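TRAP-T family transporter, DctP (Periplasmic binding) subunit (Sulfitobacter sp. NAS-14.1, PDB 4PF8) binds beta-D-galacturonate and probably delivers it, as the periplasmic solute-binding subunit, to the membrane components of a TRAP transporter. Local coordinates at residues Ala145-Asn150 with Tyr224-His229; Lys165-Asn170 with Asp203-Asn208. One frame throughout, in Å; residues are numbered along the deposited sequence.

Contact 1: Ala145-Asn150 with Tyr224-His229; sequences ARSFYN and YSLTQH. With GTR (beta-D-galactopyranuronic acid), chain D.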
loop_
_atom_site.group_PDB
_atom_site.type_symbol
_atom_site.label_atom_id
_atom_site.label_comp_id
_atom_site.label_asym_id
_atom_site.label_seq_id
_atom_site.Cartn_x
_atom_site.Cartn_y
_atom_site.Cartn_z
ATOM N N ALA A 145 -5.905 -1.529 6.687
ATOM C CA ALA A 145 -6.732 -2.352 5.796
ATOM C C ALA A 145 -7.538 -1.441 4.892
ATOM O O ALA A 145 -7.915 -0.350 5.285
ATOM C CB ALA A 145 -7.684 -3.231 6.604
ATOM N N ARG A 146 -7.791 -1.883 3.666
ATOM C CA ARG A 146 -8.526 -1.108 2.684
ATOM C C ARG A 146 -9.995 -1.487 2.681
ATOM O O ARG A 146 -10.316 -2.667 2.750
ATOM C CB ARG A 146 -7.927 -1.326 1.300
ATOM C CG ARG A 146 -6.453 -0.964 1.228
ATOM C CD ARG A 146 -5.816 -1.377 -0.104
ATOM N NE ARG A 146 -6.267 -0.616 -1.261
ATOM C CZ ARG A 146 -5.668 0.476 -1.750
ATOM N NH1 ARG A 146 -4.591 0.975 -1.170
ATOM N NH2 ARG A 146 -6.129 1.064 -2.835
ATOM N N SER A 147 -10.861 -0.476 2.602
ATOM C CA SER A 147 -12.313 -0.668 2.599
ATOM C C SER A 147 -12.942 0.189 1.512
ATOM O O SER A 147 -12.380 1.212 1.109
ATOM C CB SER A 147 -12.913 -0.285 3.949
ATOM O OG SER A 147 -12.489 -1.197 4.949
ATOM N N PHE A 148 -14.112 -0.226 1.033
ATOM C CA PHE A 148 -14.784 0.502 -0.041
ATOM C C PHE A 148 -15.383 1.816 0.399
ATOM O O PHE A 148 -15.991 1.900 1.466
ATOM C CB PHE A 148 -15.906 -0.352 -0.649
ATOM C CG PHE A 148 -15.404 -1.487 -1.493
ATOM C CD1 PHE A 148 -14.817 -1.251 -2.715
ATOM C CD2 PHE A 148 -15.515 -2.797 -1.052
ATOM C CE1 PHE A 148 -14.332 -2.295 -3.492
ATOM C CE2 PHE A 148 -15.045 -3.838 -1.814
ATOM C CZ PHE A 148 -14.451 -3.594 -3.037
ATOM N N TYR A 149 -15.272 2.829 -0.462
ATOM C CA TYR A 149 -16.057 4.035 -0.323
ATOM C C TYR A 149 -16.675 4.384 -1.651
ATOM O O TYR A 149 -16.096 4.126 -2.700
ATOM C CB TYR A 149 -15.227 5.199 0.224
ATOM C CG TYR A 149 -13.876 5.434 -0.397
ATOM C CD1 TYR A 149 -13.722 6.308 -1.473
ATOM C CD2 TYR A 149 -12.739 4.828 0.120
ATOM C CE1 TYR A 149 -12.485 6.576 -1.995
ATOM C CE2 TYR A 149 -11.508 5.080 -0.401
ATOM C CZ TYR A 149 -11.371 5.942 -1.447
ATOM O OH TYR A 149 -10.103 6.226 -1.939
ATOM N N ASN A 150 -17.866 4.963 -1.606
ATOM C CA ASN A 150 -18.524 5.356 -2.833
ATOM C C ASN A 150 -19.549 6.449 -2.606
ATOM O O ASN A 150 -19.872 6.787 -1.473
ATOM C CB ASN A 150 -19.117 4.131 -3.539
ATOM C CG ASN A 150 -20.409 3.660 -2.927
ATOM O OD1 ASN A 150 -21.492 4.014 -3.404
ATOM N ND2 ASN A 150 -20.315 2.829 -1.900
ATOM N N TYR A 224 -18.780 4.847 3.484
ATOM C CA TYR A 224 -17.545 4.082 3.738
ATOM C C TYR A 224 -17.977 2.787 4.409
ATOM O O TYR A 224 -18.625 2.812 5.468
ATOM C CB TYR A 224 -16.620 4.882 4.674
ATOM C CG TYR A 224 -15.166 4.423 4.799
ATOM C CD1 TYR A 224 -14.515 3.812 3.752
ATOM C CD2 TYR A 224 -14.437 4.667 5.965
ATOM C CE1 TYR A 224 -13.178 3.442 3.846
ATOM C CE2 TYR A 224 -13.116 4.296 6.064
ATOM C CZ TYR A 224 -12.496 3.675 4.988
ATOM O OH TYR A 224 -11.156 3.288 5.071
ATOM N N SER A 225 -17.652 1.671 3.769
ATOM C CA SER A 225 -18.134 0.366 4.180
ATOM C C SER A 225 -16.894 -0.469 4.526
ATOM O O SER A 225 -16.061 -0.736 3.664
ATOM C CB SER A 225 -18.940 -0.274 3.073
ATOM O OG SER A 225 -20.022 0.584 2.694
ATOM N N LEU A 226 -16.795 -0.867 5.785
ATOM C CA LEU A 226 -15.557 -1.419 6.327
ATOM C C LEU A 226 -15.354 -2.909 6.023
ATOM O O LEU A 226 -15.301 -3.760 6.927
ATOM C CB LEU A 226 -15.440 -1.109 7.828
ATOM C CG LEU A 226 -15.446 0.384 8.185
ATOM C CD1 LEU A 226 -15.500 0.567 9.705
ATOM C CD2 LEU A 226 -14.263 1.137 7.591
ATOM N N THR A 227 -15.208 -3.197 4.733
ATOM C CA THR A 227 -14.944 -4.535 4.248
ATOM C C THR A 227 -13.569 -5.042 4.632
ATOM O O THR A 227 -13.371 -6.232 4.783
ATOM C CB THR A 227 -15.095 -4.568 2.738
ATOM O OG1 THR A 227 -14.394 -3.449 2.185
ATOM C CG2 THR A 227 -16.572 -4.459 2.345
ATOM N N GLN A 228 -12.605 -4.134 4.762
ATOM C CA GLN A 228 -11.263 -4.504 5.186
ATOM C C GLN A 228 -10.726 -5.679 4.378
ATOM O O GLN A 228 -10.153 -6.623 4.918
ATOM C CB GLN A 228 -11.258 -4.761 6.681
ATOM C CG GLN A 228 -11.702 -3.509 7.436
ATOM C CD GLN A 228 -11.947 -3.735 8.925
ATOM O OE1 GLN A 228 -12.510 -4.752 9.333
ATOM N NE2 GLN A 228 -11.544 -2.770 9.733
ATOM N N HIS A 229 -10.893 -5.585 3.058
ATOM C CA HIS A 229 -10.726 -6.731 2.176
ATOM C C HIS A 229 -9.275 -6.920 1.730
ATOM O O HIS A 229 -8.939 -7.966 1.183
ATOM C CB HIS A 229 -11.623 -6.553 0.957
ATOM C CG HIS A 229 -11.468 -5.219 0.311
ATOM N ND1 HIS A 229 -12.347 -4.184 0.524
ATOM C CD2 HIS A 229 -10.506 -4.732 -0.508
ATOM C CE1 HIS A 229 -11.946 -3.119 -0.149
ATOM N NE2 HIS A 229 -10.813 -3.421 -0.763
HETATM C C1 GTR D . -2.552 3.932 -0.325
HETATM C C2 GTR D . -1.100 3.597 -0.402
HETATM C C3 GTR D . -0.519 4.358 -1.580
HETATM C C4 GTR D . -1.208 3.970 -2.881
HETATM C C5 GTR D . -2.692 4.255 -2.673
HETATM C C6 GTR D . -3.495 3.810 -3.889
HETATM O O1 GTR D . -3.189 3.179 0.753
HETATM O O2 GTR D . -0.477 4.051 0.830
HETATM O O3 GTR D . 0.861 3.945 -1.695
HETATM O O4 GTR D . -0.997 2.563 -3.092
HETATM O O5 GTR D . -3.201 3.575 -1.507
HETATM O O6A GTR D . -4.659 3.393 -3.647
HETATM O O6B GTR D . -3.024 4.011 -5.032
HETATM O O HOH W 1 -10.498 0.090 6.184
HETATM O O HOH W 2 -18.922 2.004 0.556
#
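Ala145 sets its CB against CB of Gln228. At Arg146 the backbone and side chain work in different directions. Arg146 O takes the N-H of His229 (3.0 Å) and lies over the centre of one face of the imidazole. The guanidinium reaches the sugar: Arg146 NH2 donates almost straight to galacturonate O6A (2.9 Å, 172°) and Arg146 NH1 to galacturonate O5, the ring oxygen (3.0 Å). NE, meanwhile, forms a salt bridge with Glu206. Ser147 turns OG beside its own backbone N (chi1 -68°), where it accepts the N-H of Gln228 (2.9 Å) and meets a water also bound to Ala145 O. Phe148 presents its ring to the other face of His229, centroids 4.4 Å apart and planes 32° askew, and Phe148 O receives a nearly linear bond from Ser225 N (2.8 Å). With a leucine in place of Phe148 the imidazole loses the ring against that face, and His229 would probably be less firmly packed. Tyr149 lays CB against CD1 of Tyr224 in an antiparallel non-hydrogen-bonded pair, joining strand 146-150 to strand 223-230. His229 is held through both ring nitrogens, ND1 by Thr227 OG1 (2.7 Å) and NE2 by Glu206; the carboxylate shared by His229 and Arg146 is therefore likely to fix the arginine's aim at the sugar and temper its charge.

Contact 2: Lys165-Asn170 with Asp203-Asn208; sequences KVRVMN and DGAENN. With GTR (beta-D-galactopyranuronic acid), chain D.
Asp203 OD2 accepts a nearly straight bond from Lys165 N (2.9 Å), while Asp203 N bonds to Lys165 O. One step on, Arg167 N bonds to Gly204 O (2.9 Å), and the two strands run in the same general direction. The Arg167 guanidinium meets the sugar carboxylate end-on in a bidentate pair, NH1 to galacturonate O6A (2.8 Å, 178°) and NH2 to galacturonate O6B (2.9 Å, 177°), with the carboxylate carbon in its plane. A bend at chi2 (-92°) in an otherwise extended chain carries it there, and Met188 O holds NE. Asn207 uses both ends of its amide: OD1 accepts from the anomeric hydroxyl, galacturonate O1 (2.6 Å), and ND2 donates to galacturonate O5 (3.0 Å). The same OD1 takes the N-H of Asn208 on a lone pair in the carbonyl plane.

Past Arg167 and Ala205 the segments part, and a water accepts from both Arg167 NH1 and Glu206 N, linking them. Packing is light: Val166 CG1 rests on Ala205 CA (4.0 Å). The selenium of selenomethionine Met169 approaches O4 of the galacturonate (3.3 Å). An arginine paired with the ligand's carboxylate is characteristic of TRAP solute-binding proteins, and here it probably favours an acidic sugar.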
loop_
_atom_site.group_PDB
_atom_site.type_symbol
_atom_site.label_atom_id
_atom_site.label_comp_id
_atom_site.label_asym_id
_atom_site.label_seq_id
_atom_site.Cartn_x
_atom_site.Cartn_y
_atom_site.Cartn_z
ATOM N N LYS A 165 -18.939 1.406 -10.618
ATOM C CA LYS A 165 -17.671 1.733 -11.256
ATOM C C LYS A 165 -16.655 2.069 -10.171
ATOM O O LYS A 165 -16.784 3.065 -9.467
ATOM C CB LYS A 165 -17.818 2.911 -12.225
ATOM C CG LYS A 165 -18.629 2.600 -13.472
ATOM C CD LYS A 165 -18.866 3.841 -14.327
ATOM C CE LYS A 165 -19.593 3.455 -15.600
ATOM N NZ LYS A 165 -20.115 4.643 -16.338
ATOM N N VAL A 166 -15.664 1.201 -10.011
ATOM C CA VAL A 166 -14.743 1.274 -8.886
ATOM C C VAL A 166 -13.319 1.438 -9.417
ATOM O O VAL A 166 -12.867 0.657 -10.247
ATOM C CB VAL A 166 -14.815 -0.011 -8.026
ATOM C CG1 VAL A 166 -13.901 0.117 -6.803
ATOM C CG2 VAL A 166 -16.256 -0.295 -7.560
ATOM N N ARG A 167 -12.633 2.467 -8.939
ATOM C CA ARG A 167 -11.219 2.623 -9.273
ATOM C C ARG A 167 -10.422 1.618 -8.455
ATOM O O ARG A 167 -10.715 1.389 -7.286
ATOM C CB ARG A 167 -10.730 4.026 -8.948
ATOM C CG ARG A 167 -9.242 4.209 -9.098
ATOM C CD ARG A 167 -8.508 3.937 -7.784
ATOM N NE ARG A 167 -7.067 4.124 -7.937
ATOM C CZ ARG A 167 -6.188 4.000 -6.946
ATOM N NH1 ARG A 167 -6.574 3.693 -5.713
ATOM N NH2 ARG A 167 -4.910 4.181 -7.186
ATOM N N VAL A 168 -9.407 1.037 -9.090
ATOM C CA VAL A 168 -8.452 0.190 -8.408
ATOM C C VAL A 168 -7.024 0.663 -8.724
ATOM O O VAL A 168 -6.815 1.443 -9.658
ATOM C CB VAL A 168 -8.608 -1.274 -8.817
ATOM C CG1 VAL A 168 -9.962 -1.790 -8.345
ATOM C CG2 VAL A 168 -8.447 -1.475 -10.315
HETATM N N MSE A 169 -6.078 0.194 -7.925
HETATM C CA MSE A 169 -4.651 0.380 -8.202
HETATM C C MSE A 169 -4.229 -0.440 -9.410
HETATM O O MSE A 169 -4.963 -1.297 -9.901
HETATM C CB MSE A 169 -3.808 -0.110 -7.018
HETATM C CG MSE A 169 -3.867 0.721 -5.827
HETATM SE SE MSE A 169 -2.521 0.095 -4.560
HETATM C CE MSE A 169 -3.492 -1.293 -3.621
ATOM N N ASN A 170 -3.003 -0.192 -9.859
ATOM C CA ASN A 170 -2.449 -0.899 -11.015
ATOM C C ASN A 170 -1.904 -2.286 -10.675
ATOM O O ASN A 170 -0.694 -2.516 -10.612
ATOM C CB ASN A 170 -1.361 -0.026 -11.652
ATOM C CG ASN A 170 -1.899 1.307 -12.121
ATOM O OD1 ASN A 170 -1.695 2.340 -11.481
ATOM N ND2 ASN A 170 -2.620 1.290 -13.229
ATOM N N ASP A 203 -17.745 5.709 -9.346
ATOM C CA ASP A 203 -18.623 5.760 -8.188
ATOM C C ASP A 203 -17.831 5.733 -6.877
ATOM O O ASP A 203 -18.269 6.259 -5.860
ATOM C CB ASP A 203 -19.574 4.568 -8.223
ATOM C CG ASP A 203 -20.522 4.617 -9.396
ATOM O OD1 ASP A 203 -21.075 5.712 -9.668
ATOM O OD2 ASP A 203 -20.753 3.563 -10.046
ATOM N N GLY A 204 -16.646 5.147 -6.908
ATOM C CA GLY A 204 -15.887 4.986 -5.687
ATOM C C GLY A 204 -14.570 4.287 -5.905
ATOM O O GLY A 204 -14.081 4.110 -7.028
ATOM N N ALA A 205 -13.999 3.891 -4.783
ATOM C CA ALA A 205 -12.680 3.302 -4.743
ATOM C C ALA A 205 -12.555 2.553 -3.423
ATOM O O ALA A 205 -13.551 2.289 -2.754
ATOM C CB ALA A 205 -11.621 4.433 -4.877
ATOM N N GLU A 206 -11.339 2.182 -3.028
ATOM C CA GLU A 206 -11.164 1.491 -1.750
ATOM C C GLU A 206 -9.798 1.861 -1.183
ATOM O O GLU A 206 -8.835 2.002 -1.910
ATOM C CB GLU A 206 -11.311 -0.020 -1.892
ATOM C CG GLU A 206 -10.718 -0.604 -3.145
ATOM C CD GLU A 206 -9.253 -0.903 -3.009
ATOM O OE1 GLU A 206 -8.461 -0.460 -3.894
ATOM O OE2 GLU A 206 -8.875 -1.559 -2.008
ATOM N N ASN A 207 -9.755 2.060 0.121
ATOM C CA ASN A 207 -8.533 2.461 0.788
ATOM C C ASN A 207 -8.695 2.468 2.288
ATOM O O ASN A 207 -9.791 2.277 2.799
ATOM C CB ASN A 207 -8.035 3.815 0.290
ATOM C CG ASN A 207 -6.558 3.799 0.034
ATOM O OD1 ASN A 207 -5.783 3.435 0.929
ATOM N ND2 ASN A 207 -6.147 4.151 -1.193
ATOM N N ASN A 208 -7.579 2.673 2.982
ATOM C CA ASN A 208 -7.563 2.795 4.430
ATOM C C ASN A 208 -8.056 4.183 4.844
ATOM O O ASN A 208 -8.257 5.077 4.007
ATOM C CB ASN A 208 -6.143 2.500 4.959
ATOM C CG ASN A 208 -5.082 3.418 4.335
ATOM O OD1 ASN A 208 -5.281 4.626 4.257
ATOM N ND2 ASN A 208 -3.943 2.847 3.924
HETATM C C1 GTR D . -2.552 3.932 -0.325
HETATM C C2 GTR D . -1.100 3.597 -0.402
HETATM C C3 GTR D . -0.519 4.358 -1.580
HETATM C C4 GTR D . -1.208 3.970 -2.881
HETATM C C5 GTR D . -2.692 4.255 -2.673
HETATM C C6 GTR D . -3.495 3.810 -3.889
HETATM O O1 GTR D . -3.189 3.179 0.753
HETATM O O2 GTR D . -0.477 4.051 0.830
HETATM O O3 GTR D . 0.861 3.945 -1.695
HETATM O O4 GTR D . -0.997 2.563 -3.092
HETATM O O5 GTR D . -3.201 3.575 -1.507
HETATM O O6A GTR D . -4.659 3.393 -3.647
HETATM O O6B GTR D . -3.024 4.011 -5.032
HETATM O O HOH W 3 -9.114 1.956 -5.006
HETATM O O HOH W 4 -6.911 -1.446 -5.712
#

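From the N terminus the chain passes through strand 146-150, then 165-168, then 204-207, and finally 223-230. Contact 2 closes the inner loop of 32 residues, which carries helix 172-179, strand 184-187 and helix 193-198; contact 1 closes the wider one around it, so the two nest without crossing. Strand 146-150 sits between 204-207 and 223-230 in one mixed sheet, and contact 2 joins that sheet to the two-stranded parallel sheet of 165-168 and 184-187. The contacts meet directly, through a probable hydrogen bond from Tyr224 OH to Asn207 O, and both reach the same bound galacturonate.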